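Local coordinates for protein FG41 Malonate Semialdehyde Decarboxylase (Coryneform bacterium, PDB 4LHP) that forms a trimer of the tautomerase superfamily, each subunit built from two beta-alpha-beta units sharing one mixed sheet, at residues 4-9 against 41-46; 17-22 against 90-95; 22-27 against 36-41; 67-72 against 103-108. All coordinates share one frame; numbering follows the deposited sequence.

The four contacts trace how two beta-alpha-beta units are fused into one tautomerase-type subunit. Strand order in the sheet is 39-45, 2-8, 66-73, 102-109: contact 1 joins the first parallel pair, contact 4 the second, and the antiparallel seam between 2-8 and 66-73 brings them together, their centres about 14 Å apart. Helices 13-31 and 78-92 are the crossovers. Contact 2 packs one against the other, and contact 3, its centre about 11 Å from that of contact 2 and sharing A22, ties helix 13-31 to the start of strand 39-45. Along the chain contact 3 nests inside contact 1 and contact 4 opens later, whereas contact 2 alternates with both strand pairings and so links residues of both units.

Contact 1. Residues 4-9 against 41-46; sequences RIDLTS and ILTAHD
H45 O is gripped by one firm hydrogen bond and one C-H contact. S9 N donates to H45 O at 2.6 Å from above the carbonyl plane, not along a lone pair, and T8 CA lies 3.0 Å from H45 O in a CA-H...O contact. The S9 hydroxyl is a third neighbour. Upstream the ladder is regular: I5 N and L7 N donate to I41 O and T43 O, and H45 N donates back to L7 O. T43 N to I5 O, like L7 N to T43 O, measures 3.0 Å, and none of the four is longer. Strands 2-8 and 39-45 are thus parallel neighbours, 26° apart in direction, the paired strands of a beta-alpha-beta unit whose helix 13-31 covers I5, L7, L42 and A44. On that face I5 CD1 meets L42 CD1 at 3.8 Å, and L7, with CG in the crowded position (chi1 38°), lays CD1 against A44 CB at 3.7 Å. The other face is largely polar and turned to the trimer. H45 NE2 reaches the anti lone pair of D6 OD1 at 2.6 Å, with ring and carboxylate planes 42° apart. D6 OD2 binds R4 NH1 of the third subunit, and H45 ND1 bonds weakly to L42 O there; two N-H donations and a nearby carboxylate may favour a protonated ring. R4 extends its chain to lay its guanidinium over I41 CD1, 3.6 Å from NH1, and pairs with D6 of the second subunit. One water sits 2.4 Å from T43 OG1 and also reaches D6 OD2.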
loop_
_atom_site.group_PDB
_atom_site.type_symbol
_atom_site.label_atom_id
_atom_site.label_comp_id
_atom_site.label_asym_id
_atom_site.label_seq_id
_atom_site.Cartn_x
_atom_site.Cartn_y
_atom_site.Cartn_z
ATOM N N ARG A 4 -0.938 -7.469 -1.082
ATOM C CA ARG A 4 0.434 -7.066 -1.363
ATOM C C ARG A 4 1.390 -7.934 -0.556
ATOM O O ARG A 4 1.443 -7.840 0.670
ATOM C CB ARG A 4 0.658 -5.589 -1.025
ATOM C CG ARG A 4 -0.256 -4.642 -1.774
ATOM C CD ARG A 4 0.194 -3.196 -1.638
ATOM N NE ARG A 4 -0.535 -2.319 -2.552
ATOM C CZ ARG A 4 -0.108 -1.959 -3.762
ATOM N NH1 ARG A 4 1.059 -2.382 -4.224
ATOM N NH2 ARG A 4 -0.844 -1.165 -4.521
ATOM N N ILE A 5 2.140 -8.784 -1.248
ATOM C CA ILE A 5 3.115 -9.647 -0.592
ATOM C C ILE A 5 4.527 -9.145 -0.856
ATOM O O ILE A 5 5.023 -9.223 -1.980
ATOM C CB ILE A 5 3.016 -11.098 -1.087
ATOM C CG1 ILE A 5 1.577 -11.601 -0.966
ATOM C CG2 ILE A 5 3.972 -11.989 -0.298
ATOM C CD1 ILE A 5 1.348 -12.956 -1.599
ATOM N N ASP A 6 5.167 -8.623 0.184
ATOM C CA ASP A 6 6.549 -8.175 0.082
ATOM C C ASP A 6 7.469 -9.139 0.820
ATOM O O ASP A 6 7.335 -9.349 2.025
ATOM C CB ASP A 6 6.702 -6.760 0.644
ATOM C CG ASP A 6 6.085 -5.703 -0.256
ATOM O OD1 ASP A 6 6.836 -5.045 -1.006
ATOM O OD2 ASP A 6 4.849 -5.529 -0.213
ATOM N N LEU A 7 8.402 -9.725 0.079
ATOM C CA LEU A 7 9.332 -10.692 0.640
ATOM C C LEU A 7 10.730 -10.391 0.110
ATOM O O LEU A 7 10.974 -9.295 -0.392
ATOM C CB LEU A 7 8.879 -12.117 0.311
ATOM C CG LEU A 7 8.278 -12.331 -1.079
ATOM C CD1 LEU A 7 9.301 -12.038 -2.159
ATOM C CD2 LEU A 7 7.738 -13.746 -1.214
ATOM N N THR A 8 11.648 -11.345 0.222
ATOM C CA THR A 8 13.045 -11.075 -0.093
ATOM C C THR A 8 13.584 -11.920 -1.246
ATOM O O THR A 8 13.123 -13.036 -1.486
ATOM C CB THR A 8 13.919 -11.281 1.144
ATOM O OG1 THR A 8 13.709 -12.598 1.664
ATOM C CG2 THR A 8 13.560 -10.259 2.212
ATOM N N SER A 9 14.580 -11.379 -1.941
ATOM C CA SER A 9 15.075 -11.966 -3.183
ATOM C C SER A 9 15.849 -13.272 -2.997
ATOM O O SER A 9 16.059 -14.008 -3.961
ATOM C CB SER A 9 15.940 -10.951 -3.941
ATOM O OG SER A 9 16.932 -10.376 -3.107
ATOM N N ILE A 41 0.084 -8.822 -5.547
ATOM C CA ILE A 41 1.284 -8.194 -6.077
ATOM C C ILE A 41 2.487 -8.674 -5.283
ATOM O O ILE A 41 2.567 -8.462 -4.073
ATOM C CB ILE A 41 1.211 -6.661 -6.002
ATOM C CG1 ILE A 41 0.013 -6.151 -6.804
ATOM C CG2 ILE A 41 2.504 -6.047 -6.529
ATOM C CD1 ILE A 41 -0.282 -4.682 -6.601
ATOM N N LEU A 42 3.415 -9.330 -5.969
ATOM C CA LEU A 42 4.623 -9.837 -5.334
ATOM C C LEU A 42 5.802 -8.919 -5.596
ATOM O O LEU A 42 6.185 -8.692 -6.742
ATOM C CB LEU A 42 4.950 -11.239 -5.842
ATOM C CG LEU A 42 4.256 -12.374 -5.093
ATOM C CD1 LEU A 42 2.768 -12.099 -4.986
ATOM C CD2 LEU A 42 4.514 -13.699 -5.788
ATOM N N THR A 43 6.373 -8.391 -4.521
ATOM C CA THR A 43 7.569 -7.575 -4.620
ATOM C C THR A 43 8.693 -8.237 -3.838
ATOM O O THR A 43 8.635 -8.338 -2.613
ATOM C CB THR A 43 7.341 -6.160 -4.065
ATOM O OG1 THR A 43 6.144 -5.604 -4.624
ATOM C CG2 THR A 43 8.521 -5.265 -4.407
ATOM N N ALA A 44 9.709 -8.704 -4.554
ATOM C CA ALA A 44 10.876 -9.299 -3.919
ATOM C C ALA A 44 11.932 -8.228 -3.685
ATOM O O ALA A 44 12.311 -7.503 -4.606
ATOM C CB ALA A 44 11.432 -10.419 -4.778
ATOM N N HIS A 45 12.397 -8.131 -2.445
ATOM C CA HIS A 45 13.353 -7.106 -2.060
ATOM C C HIS A 45 14.680 -7.714 -1.651
ATOM O O HIS A 45 14.748 -8.871 -1.247
ATOM C CB HIS A 45 12.827 -6.309 -0.865
ATOM C CG HIS A 45 11.525 -5.616 -1.115
ATOM N ND1 HIS A 45 11.421 -4.248 -1.221
ATOM C CD2 HIS A 45 10.270 -6.102 -1.266
ATOM C CE1 HIS A 45 10.160 -3.918 -1.432
ATOM N NE2 HIS A 45 9.442 -5.028 -1.464
ATOM N N ASP A 46 15.737 -6.919 -1.753
ATOM C CA ASP A 46 16.957 -7.203 -1.022
ATOM C C ASP A 46 16.572 -7.163 0.454
ATOM O O ASP A 46 15.889 -6.235 0.886
ATOM C CB ASP A 46 18.017 -6.150 -1.330
ATOM C CG ASP A 46 19.333 -6.429 -0.638
ATOM O OD1 ASP A 46 19.429 -6.180 0.583
ATOM O OD2 ASP A 46 20.274 -6.892 -1.317
HETATM O O HOH W 1 4.210 -6.143 -3.274
HETATM O O HOH W 2 19.494 -9.675 -2.794
#

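Contact 2. Residues 17-22 against 90-95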
loop_
_atom_site.group_PDB
_atom_site.type_symbol
_atom_site.label_atom_id
_atom_site.label_comp_id
_atom_site.label_asym_id
_atom_site.label_seq_id
_atom_site.Cartn_x
_atom_site.Cartn_y
_atom_site.Cartn_z
ATOM N N ARG A 17 6.130 -17.860 -5.559
ATOM C CA ARG A 17 4.885 -18.251 -6.192
ATOM C C ARG A 17 4.117 -19.219 -5.295
ATOM O O ARG A 17 2.894 -19.137 -5.181
ATOM C CB ARG A 17 5.170 -18.880 -7.556
ATOM C CG ARG A 17 3.933 -19.327 -8.314
ATOM C CD ARG A 17 2.814 -18.301 -8.229
ATOM N NE ARG A 17 1.534 -18.870 -8.639
ATOM C CZ ARG A 17 0.848 -18.522 -9.725
ATOM N NH1 ARG A 17 1.291 -17.579 -10.549
ATOM N NH2 ARG A 17 -0.302 -19.124 -9.984
ATOM N N ALA A 18 4.840 -20.129 -4.649
ATOM C CA ALA A 18 4.225 -21.066 -3.711
ATOM C C ALA A 18 3.686 -20.329 -2.485
ATOM O O ALA A 18 2.562 -20.576 -2.048
ATOM C CB ALA A 18 5.224 -22.133 -3.297
ATOM N N ILE A 19 4.493 -19.429 -1.930
ATOM C CA ILE A 19 4.031 -18.557 -0.857
ATOM C C ILE A 19 2.711 -17.908 -1.266
ATOM O O ILE A 19 1.741 -17.921 -0.509
ATOM C CB ILE A 19 5.065 -17.450 -0.533
ATOM C CG1 ILE A 19 6.295 -18.047 0.155
ATOM C CG2 ILE A 19 4.446 -16.380 0.359
ATOM C CD1 ILE A 19 7.441 -17.068 0.321
ATOM N N ALA A 20 2.681 -17.356 -2.475
ATOM C CA ALA A 20 1.497 -16.666 -2.974
ATOM C C ALA A 20 0.314 -17.622 -3.098
ATOM O O ALA A 20 -0.822 -17.260 -2.792
ATOM C CB ALA A 20 1.798 -16.013 -4.315
ATOM N N ASP A 21 0.587 -18.845 -3.542
ATOM C CA ASP A 21 -0.455 -19.854 -3.691
ATOM C C ASP A 21 -1.065 -20.202 -2.338
ATOM O O ASP A 21 -2.278 -20.363 -2.214
ATOM C CB ASP A 21 0.111 -21.118 -4.339
ATOM C CG ASP A 21 0.416 -20.936 -5.813
ATOM O OD1 ASP A 21 -0.309 -20.180 -6.491
ATOM O OD2 ASP A 21 1.382 -21.559 -6.298
ATOM N N ALA A 22 -0.213 -20.311 -1.326
ATOM C CA ALA A 22 -0.649 -20.723 -0.001
ATOM C C ALA A 22 -1.512 -19.653 0.655
ATOM O O ALA A 22 -2.490 -19.962 1.337
ATOM C CB ALA A 22 0.553 -21.040 0.869
ATOM N N GLU A 90 0.102 -21.114 9.098
ATOM C CA GLU A 90 0.208 -22.566 9.152
ATOM C C GLU A 90 0.464 -23.157 7.766
ATOM O O GLU A 90 1.132 -24.187 7.637
ATOM C CB GLU A 90 -1.040 -23.185 9.781
ATOM C CG GLU A 90 -1.170 -22.914 11.251
ATOM C CD GLU A 90 -2.375 -23.611 11.843
ATOM O OE1 GLU A 90 -2.900 -24.541 11.188
ATOM O OE2 GLU A 90 -2.809 -23.228 12.953
ATOM N N SER A 91 -0.059 -22.501 6.733
ATOM C CA SER A 91 0.109 -22.985 5.364
ATOM C C SER A 91 1.499 -22.663 4.819
ATOM O O SER A 91 1.974 -23.305 3.881
ATOM C CB SER A 91 -0.966 -22.398 4.438
ATOM O OG SER A 91 -0.648 -21.087 3.996
ATOM N N LEU A 92 2.142 -21.660 5.409
ATOM C CA LEU A 92 3.453 -21.216 4.954
ATOM C C LEU A 92 4.593 -22.050 5.545
ATOM O O LEU A 92 5.690 -22.090 4.988
ATOM C CB LEU A 92 3.668 -19.744 5.315
ATOM C CG LEU A 92 2.874 -18.671 4.564
ATOM C CD1 LEU A 92 3.378 -17.289 4.968
ATOM C CD2 LEU A 92 2.963 -18.852 3.058
ATOM N N ALA A 93 4.338 -22.705 6.673
ATOM C CA ALA A 93 5.380 -23.462 7.367
ATOM C C ALA A 93 6.022 -24.538 6.481
ATOM O O ALA A 93 7.238 -24.535 6.285
ATOM C CB ALA A 93 4.823 -24.080 8.645
ATOM N N PRO A 94 5.210 -25.462 5.942
ATOM C CA PRO A 94 5.768 -26.522 5.095
ATOM C C PRO A 94 6.456 -25.977 3.847
ATOM O O PRO A 94 7.317 -26.644 3.272
ATOM C CB PRO A 94 4.534 -27.341 4.701
ATOM C CG PRO A 94 3.388 -26.408 4.866
ATOM C CD PRO A 94 3.745 -25.563 6.043
ATOM N N ILE A 95 6.070 -24.773 3.438
ATOM C CA ILE A 95 6.619 -24.150 2.240
ATOM C C ILE A 95 8.016 -23.585 2.485
ATOM O O ILE A 95 8.778 -23.369 1.542
ATOM C CB ILE A 95 5.682 -23.039 1.728
ATOM C CG1 ILE A 95 4.575 -23.654 0.872
ATOM C CG2 ILE A 95 6.448 -22.002 0.918
ATOM C CD1 ILE A 95 3.443 -22.712 0.568
#
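This is an apolar contact between helix 13-31 and the C-terminal end of helix 78-92 with the residues that follow it, the two crossover helices of the subunit lying on the same side of the sheet. Small residues on the first helix allow the close approach: A22 CA and S91 CA are only 5.9 Å apart. The A22 methyl is the hub. I95 CD1 presses on A22 CB at 3.4 Å, tighter than an ordinary carbon contact, and S91 OG lies an equal 3.4 Å from A22 CB, coming from a neighbouring turn. L92 CD2 is a third neighbour, 3.9 Å from A22 CB. I95 achieves this because CG1 stands anti to its carbonyl carbon (chi1 -83°) and the chain continues extended (chi2 167°), so that CD1 projects tip-first between A18 and A22, reaching A18 O at 3.5 Å. Its other branch, CG2, touches I19 CG1 at 4.0 Å. I19 divides its own branches between two partners: CG1 goes to I95, while CG2 meets L92 CD2 at 3.9 Å, the I19 and L92 side chains crossing at about a right angle. The one polar side chain at the hub, S91, has its OG bonded to I88 O in its own helix, with a weak bond to A22 O. R17 and D21 stay peripheral, R17 NE pairing with D21 OD1 on a flank of helix 13-31 that makes no contact with 90-95. I95 O accepts from Q15 of helix 13-31, and beneath the interface I19 rests on L7 and A20 on I5, both of strand 2-8.

Contact 3. Residues 22-27 against 36-41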
loop_
_atom_site.group_PDB
_atom_site.type_symbol
_atom_site.label_atom_id
_atom_site.label_comp_id
_atom_site.label_asym_id
_atom_site.label_seq_id
_atom_site.Cartn_x
_atom_site.Cartn_y
_atom_site.Cartn_z
ATOM N N ALA A 22 -0.213 -20.311 -1.326
ATOM C CA ALA A 22 -0.649 -20.723 -0.001
ATOM C C ALA A 22 -1.512 -19.653 0.655
ATOM O O ALA A 22 -2.490 -19.962 1.337
ATOM C CB ALA A 22 0.553 -21.040 0.869
ATOM N N VAL A 23 -1.147 -18.392 0.457
ATOM C CA VAL A 23 -1.906 -17.298 1.044
ATOM C C VAL A 23 -3.289 -17.230 0.408
ATOM O O VAL A 23 -4.291 -17.089 1.107
ATOM C CB VAL A 23 -1.179 -15.949 0.900
ATOM C CG1 VAL A 23 -2.059 -14.813 1.399
ATOM C CG2 VAL A 23 0.132 -15.977 1.671
ATOM N N HIS A 24 -3.354 -17.349 -0.914
ATOM C CA HIS A 24 -4.647 -17.336 -1.586
ATOM C C HIS A 24 -5.527 -18.476 -1.088
ATOM O O HIS A 24 -6.671 -18.255 -0.692
ATOM C CB HIS A 24 -4.503 -17.442 -3.104
ATOM C CG HIS A 24 -5.810 -17.367 -3.827
ATOM N ND1 HIS A 24 -6.642 -16.272 -3.741
ATOM C CD2 HIS A 24 -6.446 -18.259 -4.624
ATOM C CE1 HIS A 24 -7.727 -16.485 -4.463
ATOM N NE2 HIS A 24 -7.631 -17.684 -5.012
ATOM N N ASP A 25 -4.994 -19.695 -1.115
ATOM C CA ASP A 25 -5.760 -20.868 -0.701
ATOM C C ASP A 25 -6.267 -20.718 0.730
ATOM O O ASP A 25 -7.380 -21.136 1.049
ATOM C CB ASP A 25 -4.921 -22.143 -0.831
ATOM C CG ASP A 25 -4.657 -22.525 -2.276
ATOM O OD1 ASP A 25 -5.326 -21.972 -3.175
ATOM O OD2 ASP A 25 -3.784 -23.387 -2.512
ATOM N N ALA A 26 -5.450 -20.118 1.591
ATOM C CA ALA A 26 -5.845 -19.888 2.974
ATOM C C ALA A 26 -7.049 -18.952 3.040
ATOM O O ALA A 26 -7.986 -19.184 3.806
ATOM C CB ALA A 26 -4.681 -19.316 3.773
ATOM N N LEU A 27 -7.025 -17.901 2.228
ATOM C CA LEU A 27 -8.111 -16.925 2.213
ATOM C C LEU A 27 -9.406 -17.514 1.654
ATOM O O LEU A 27 -10.492 -17.193 2.128
ATOM C CB LEU A 27 -7.709 -15.684 1.413
ATOM C CG LEU A 27 -6.512 -14.895 1.953
ATOM C CD1 LEU A 27 -6.223 -13.698 1.060
ATOM C CD2 LEU A 27 -6.743 -14.452 3.390
ATOM N N ARG A 36 -11.542 -17.778 -7.757
ATOM C CA ARG A 36 -10.774 -16.959 -8.685
ATOM C C ARG A 36 -10.725 -15.497 -8.257
ATOM O O ARG A 36 -10.347 -14.629 -9.042
ATOM C CB ARG A 36 -11.355 -17.072 -10.092
ATOM C CG ARG A 36 -11.308 -18.484 -10.644
ATOM C CD ARG A 36 -11.735 -18.534 -12.099
ATOM N NE ARG A 36 -10.828 -17.780 -12.959
ATOM C CZ ARG A 36 -9.581 -18.146 -13.244
ATOM N NH1 ARG A 36 -9.072 -19.261 -12.736
ATOM N NH2 ARG A 36 -8.834 -17.391 -14.038
ATOM N N ASP A 37 -11.103 -15.224 -7.012
ATOM C CA ASP A 37 -10.963 -13.886 -6.457
ATOM C C ASP A 37 -9.521 -13.715 -5.994
ATOM O O ASP A 37 -9.256 -13.504 -4.809
ATOM C CB ASP A 37 -11.932 -13.674 -5.292
ATOM C CG ASP A 37 -12.006 -12.224 -4.848
ATOM O OD1 ASP A 37 -11.357 -11.374 -5.490
ATOM O OD2 ASP A 37 -12.721 -11.931 -3.866
ATOM N N ARG A 38 -8.595 -13.821 -6.943
ATOM C CA ARG A 38 -7.171 -13.777 -6.640
ATOM C C ARG A 38 -6.537 -12.520 -7.211
ATOM O O ARG A 38 -6.493 -12.323 -8.425
ATOM C CB ARG A 38 -6.455 -15.007 -7.200
ATOM C CG ARG A 38 -4.986 -15.052 -6.824
ATOM C CD ARG A 38 -4.316 -16.350 -7.238
ATOM N NE ARG A 38 -3.018 -16.489 -6.584
ATOM C CZ ARG A 38 -2.242 -17.565 -6.658
ATOM N NH1 ARG A 38 -2.617 -18.620 -7.366
ATOM N NH2 ARG A 38 -1.083 -17.582 -6.017
ATOM N N PHE A 39 -6.037 -11.674 -6.323
ATOM C CA PHE A 39 -5.423 -10.423 -6.726
ATOM C C PHE A 39 -4.244 -10.137 -5.819
ATOM O O PHE A 39 -4.408 -9.794 -4.648
ATOM C CB PHE A 39 -6.458 -9.306 -6.695
ATOM C CG PHE A 39 -7.617 -9.564 -7.602
ATOM C CD1 PHE A 39 -8.788 -10.122 -7.121
ATOM C CD2 PHE A 39 -7.518 -9.294 -8.954
ATOM C CE1 PHE A 39 -9.845 -10.379 -7.969
ATOM C CE2 PHE A 39 -8.568 -9.550 -9.803
ATOM C CZ PHE A 39 -9.733 -10.094 -9.312
ATOM N N GLN A 40 -3.050 -10.294 -6.378
ATOM C CA GLN A 40 -1.827 -10.297 -5.594
ATOM C C GLN A 40 -0.714 -9.556 -6.313
ATOM O O GLN A 40 -0.579 -9.649 -7.531
ATOM C CB GLN A 40 -1.374 -11.737 -5.345
ATOM C CG GLN A 40 -2.388 -12.600 -4.617
ATOM C CD GLN A 40 -1.850 -13.986 -4.316
ATOM O OE1 GLN A 40 -1.191 -14.602 -5.153
ATOM N NE2 GLN A 40 -2.122 -14.480 -3.113
ATOM N N ILE A 41 0.084 -8.822 -5.547
ATOM C CA ILE A 41 1.284 -8.194 -6.077
ATOM C C ILE A 41 2.487 -8.674 -5.283
ATOM O O ILE A 41 2.567 -8.462 -4.073
ATOM C CB ILE A 41 1.211 -6.661 -6.002
ATOM C CG1 ILE A 41 0.013 -6.151 -6.804
ATOM C CG2 ILE A 41 2.504 -6.047 -6.529
ATOM C CD1 ILE A 41 -0.282 -4.682 -6.601
#
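A CH-pi contact and the flat layering of two side chains carry this contact. H24, with CG anti to its backbone N (chi1 -177°), holds its ring flat under the extended chain of R38. R38 CB stands 3.6 Å from the centroid of the H24 ring, 23° off the normal, a CH-pi contact over one face; CG and CD follow along the ring toward H24 CB, which lies over a face of the R38 guanidinium. Ring and guanidinium planes are only 1° apart. At the ring edge, D37 O approaches H24 CE1 to 3.4 Å. Hydrogen bonds fix both flat groups. R38 grips Q40 OE1 side-on with NE and NH2, at 3.0 Å from NE to OE1, while both donors sit above the amide carbonyl plane rather than on its lone pairs. The guanidinium has a second, charged partner, D21 of helix 13-31. Q40 NE2 is bonded to A20 O and lies 3.8 Å from H24 CB. H24 NE2 is bonded to A35 O. D37, centre of an inverse gamma turn, lies beside a bound phosphate ion and touches P1. The whole belongs to the beta-alpha-beta crossover in which helix 13-31 returns to strand 39-45.

Contact 4. Residues 67-72 against 103-108. With PO4 (phosphate ion), chain M.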
loop_
_atom_site.group_PDB
_atom_site.type_symbol
_atom_site.label_atom_id
_atom_site.label_comp_id
_atom_site.label_asym_id
_atom_site.label_seq_id
_atom_site.Cartn_x
_atom_site.Cartn_y
_atom_site.Cartn_z
ATOM N N ILE A 67 5.998 -10.185 4.398
ATOM C CA ILE A 67 4.977 -9.268 4.887
ATOM C C ILE A 67 3.750 -9.315 3.986
ATOM O O ILE A 67 3.839 -9.060 2.786
ATOM C CB ILE A 67 5.525 -7.828 4.964
ATOM C CG1 ILE A 67 6.583 -7.742 6.067
ATOM C CG2 ILE A 67 4.404 -6.834 5.229
ATOM C CD1 ILE A 67 7.304 -6.421 6.135
ATOM N N ILE A 68 2.609 -9.653 4.580
ATOM C CA ILE A 68 1.353 -9.785 3.849
ATOM C C ILE A 68 0.405 -8.660 4.232
ATOM O O ILE A 68 -0.048 -8.588 5.371
ATOM C CB ILE A 68 0.650 -11.120 4.176
ATOM C CG1 ILE A 68 1.626 -12.291 4.039
ATOM C CG2 ILE A 68 -0.575 -11.316 3.282
ATOM C CD1 ILE A 68 2.239 -12.402 2.671
ATOM N N HIS A 69 0.108 -7.784 3.281
ATOM C CA HIS A 69 -0.822 -6.690 3.524
ATOM C C HIS A 69 -2.123 -6.971 2.786
ATOM O O HIS A 69 -2.184 -6.894 1.561
ATOM C CB HIS A 69 -0.219 -5.355 3.078
ATOM C CG HIS A 69 -0.848 -4.163 3.730
ATOM N ND1 HIS A 69 -0.203 -2.950 3.851
ATOM C CD2 HIS A 69 -2.066 -3.997 4.299
ATOM C CE1 HIS A 69 -0.996 -2.091 4.466
ATOM N NE2 HIS A 69 -2.133 -2.701 4.747
ATOM N N VAL A 70 -3.158 -7.313 3.545
ATOM C CA VAL A 70 -4.444 -7.686 2.974
ATOM C C VAL A 70 -5.366 -6.478 2.884
ATOM O O VAL A 70 -5.652 -5.824 3.887
ATOM C CB VAL A 70 -5.124 -8.783 3.813
ATOM C CG1 VAL A 70 -6.534 -9.051 3.309
ATOM C CG2 VAL A 70 -4.291 -10.057 3.786
ATOM N N PHE A 71 -5.814 -6.179 1.670
ATOM C CA PHE A 71 -6.775 -5.108 1.442
ATOM C C PHE A 71 -8.121 -5.724 1.087
ATOM O O PHE A 71 -8.294 -6.268 -0.000
ATOM C CB PHE A 71 -6.288 -4.183 0.325
ATOM C CG PHE A 71 -5.078 -3.372 0.698
ATOM C CD1 PHE A 71 -3.801 -3.872 0.502
ATOM C CD2 PHE A 71 -5.220 -2.109 1.250
ATOM C CE1 PHE A 71 -2.686 -3.126 0.848
ATOM C CE2 PHE A 71 -4.110 -1.358 1.597
ATOM C CZ PHE A 71 -2.842 -1.868 1.396
ATOM N N THR A 72 -9.073 -5.636 2.011
ATOM C CA THR A 72 -10.324 -6.373 1.887
ATOM C C THR A 72 -11.510 -5.550 2.384
ATOM O O THR A 72 -11.340 -4.569 3.107
ATOM C CB THR A 72 -10.261 -7.680 2.696
ATOM O OG1 THR A 72 -11.313 -8.562 2.287
ATOM C CG2 THR A 72 -10.383 -7.395 4.186
ATOM N N PHE A 103 4.510 -11.616 8.831
ATOM C CA PHE A 103 3.888 -10.419 9.374
ATOM C C PHE A 103 2.703 -10.072 8.485
ATOM O O PHE A 103 2.851 -9.935 7.270
ATOM C CB PHE A 103 4.893 -9.266 9.418
ATOM C CG PHE A 103 4.323 -7.981 9.948
ATOM C CD1 PHE A 103 4.508 -7.619 11.273
ATOM C CD2 PHE A 103 3.606 -7.132 9.120
ATOM C CE1 PHE A 103 3.989 -6.435 11.763
ATOM C CE2 PHE A 103 3.083 -5.946 9.605
ATOM C CZ PHE A 103 3.273 -5.600 10.929
ATOM N N ILE A 104 1.526 -9.946 9.088
ATOM C CA ILE A 104 0.299 -9.747 8.325
ATOM C C ILE A 104 -0.454 -8.511 8.802
ATOM O O ILE A 104 -0.623 -8.300 10.002
ATOM C CB ILE A 104 -0.634 -10.970 8.437
ATOM C CG1 ILE A 104 0.125 -12.252 8.082
ATOM C CG2 ILE A 104 -1.848 -10.796 7.535
ATOM C CD1 ILE A 104 -0.678 -13.516 8.285
ATOM N N ALA A 105 -0.906 -7.698 7.853
ATOM C CA ALA A 105 -1.679 -6.503 8.170
ATOM C C ALA A 105 -2.946 -6.456 7.327
ATOM O O ALA A 105 -2.940 -6.858 6.166
ATOM C CB ALA A 105 -0.846 -5.259 7.929
ATOM N N ILE A 106 -4.030 -5.962 7.918
ATOM C CA ILE A 106 -5.298 -5.831 7.212
ATOM C C ILE A 106 -5.728 -4.368 7.152
ATOM O O ILE A 106 -5.703 -3.663 8.158
ATOM C CB ILE A 106 -6.409 -6.661 7.891
ATOM C CG1 ILE A 106 -6.018 -8.143 7.923
ATOM C CG2 ILE A 106 -7.735 -6.471 7.164
ATOM C CD1 ILE A 106 -7.147 -9.076 8.323
ATOM N N THR A 107 -6.117 -3.919 5.962
ATOM C CA THR A 107 -6.600 -2.557 5.767
ATOM C C THR A 107 -7.918 -2.612 5.001
ATOM O O THR A 107 -8.006 -3.245 3.950
ATOM C CB THR A 107 -5.577 -1.700 4.997
ATOM O OG1 THR A 107 -4.364 -1.600 5.755
ATOM C CG2 THR A 107 -6.126 -0.302 4.745
ATOM N N GLU A 108 -8.940 -1.945 5.529
ATOM C CA GLU A 108 -10.307 -2.153 5.057
ATOM C C GLU A 108 -10.860 -1.029 4.181
ATOM O O GLU A 108 -10.378 0.104 4.211
ATOM C CB GLU A 108 -11.235 -2.373 6.256
ATOM C CG GLU A 108 -10.970 -3.675 6.999
ATOM C CD GLU A 108 -11.896 -3.880 8.180
ATOM O OE1 GLU A 108 -12.244 -2.883 8.848
ATOM O OE2 GLU A 108 -12.280 -5.042 8.438
HETATM P P PO4 M . -13.043 -9.164 -0.520
HETATM O O1 PO4 M . -13.252 -9.759 -1.894
HETATM O O2 PO4 M . -12.066 -10.015 0.257
HETATM O O3 PO4 M . -12.491 -7.763 -0.655
HETATM O O4 PO4 M . -14.363 -9.129 0.215
#
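Strands 66-73 and 102-109 form the parallel pair of the second beta-alpha-beta unit, with helix 78-92 as the crossover, and their ladder is tight from I68 N to T107 N. I68 N and V70 N donate to F103 O and A105 O, and A105 N donates back to I68 O. The bond V70 N to A105 O, at 2.7 Å, lies nearly along the C=O axis, and T107 N to V70 O measures 2.9 Å. The polar centre of this run is equally snug. H69, with CG anti to its backbone N (chi1 -159°), carries its ring between two flanks: F71 CZ stands 3.5 Å above the plane over its centre, and A105 CB stands 4.0 Å off the opposite face. T107 OG1 meets H69 NE2 in the ring plane at 2.7 Å, almost straight (171°), so the ring is held flat and its rotation fixed. T107 CB also rests on F71 CE2 at 3.7 Å. Other subunits finish this face: R4 of the third subunit makes a weak bond to H69 ND1, and F71 meets H69 of the second edge-to-face. On the far face I104 and I106 lie under helix 78-92. Toward the C-terminal ends the pairing loosens, with T72 N to T107 O stretched to 3.3 Å, and E108, partly exposed, pairs with K81. Here T72 touches P1, the amino-terminal proline that marks this family, and a phosphate ion sits alongside. T72 OG1, anti to its backbone N (chi1 -164°), donates to phosphate O2 at 2.6 Å.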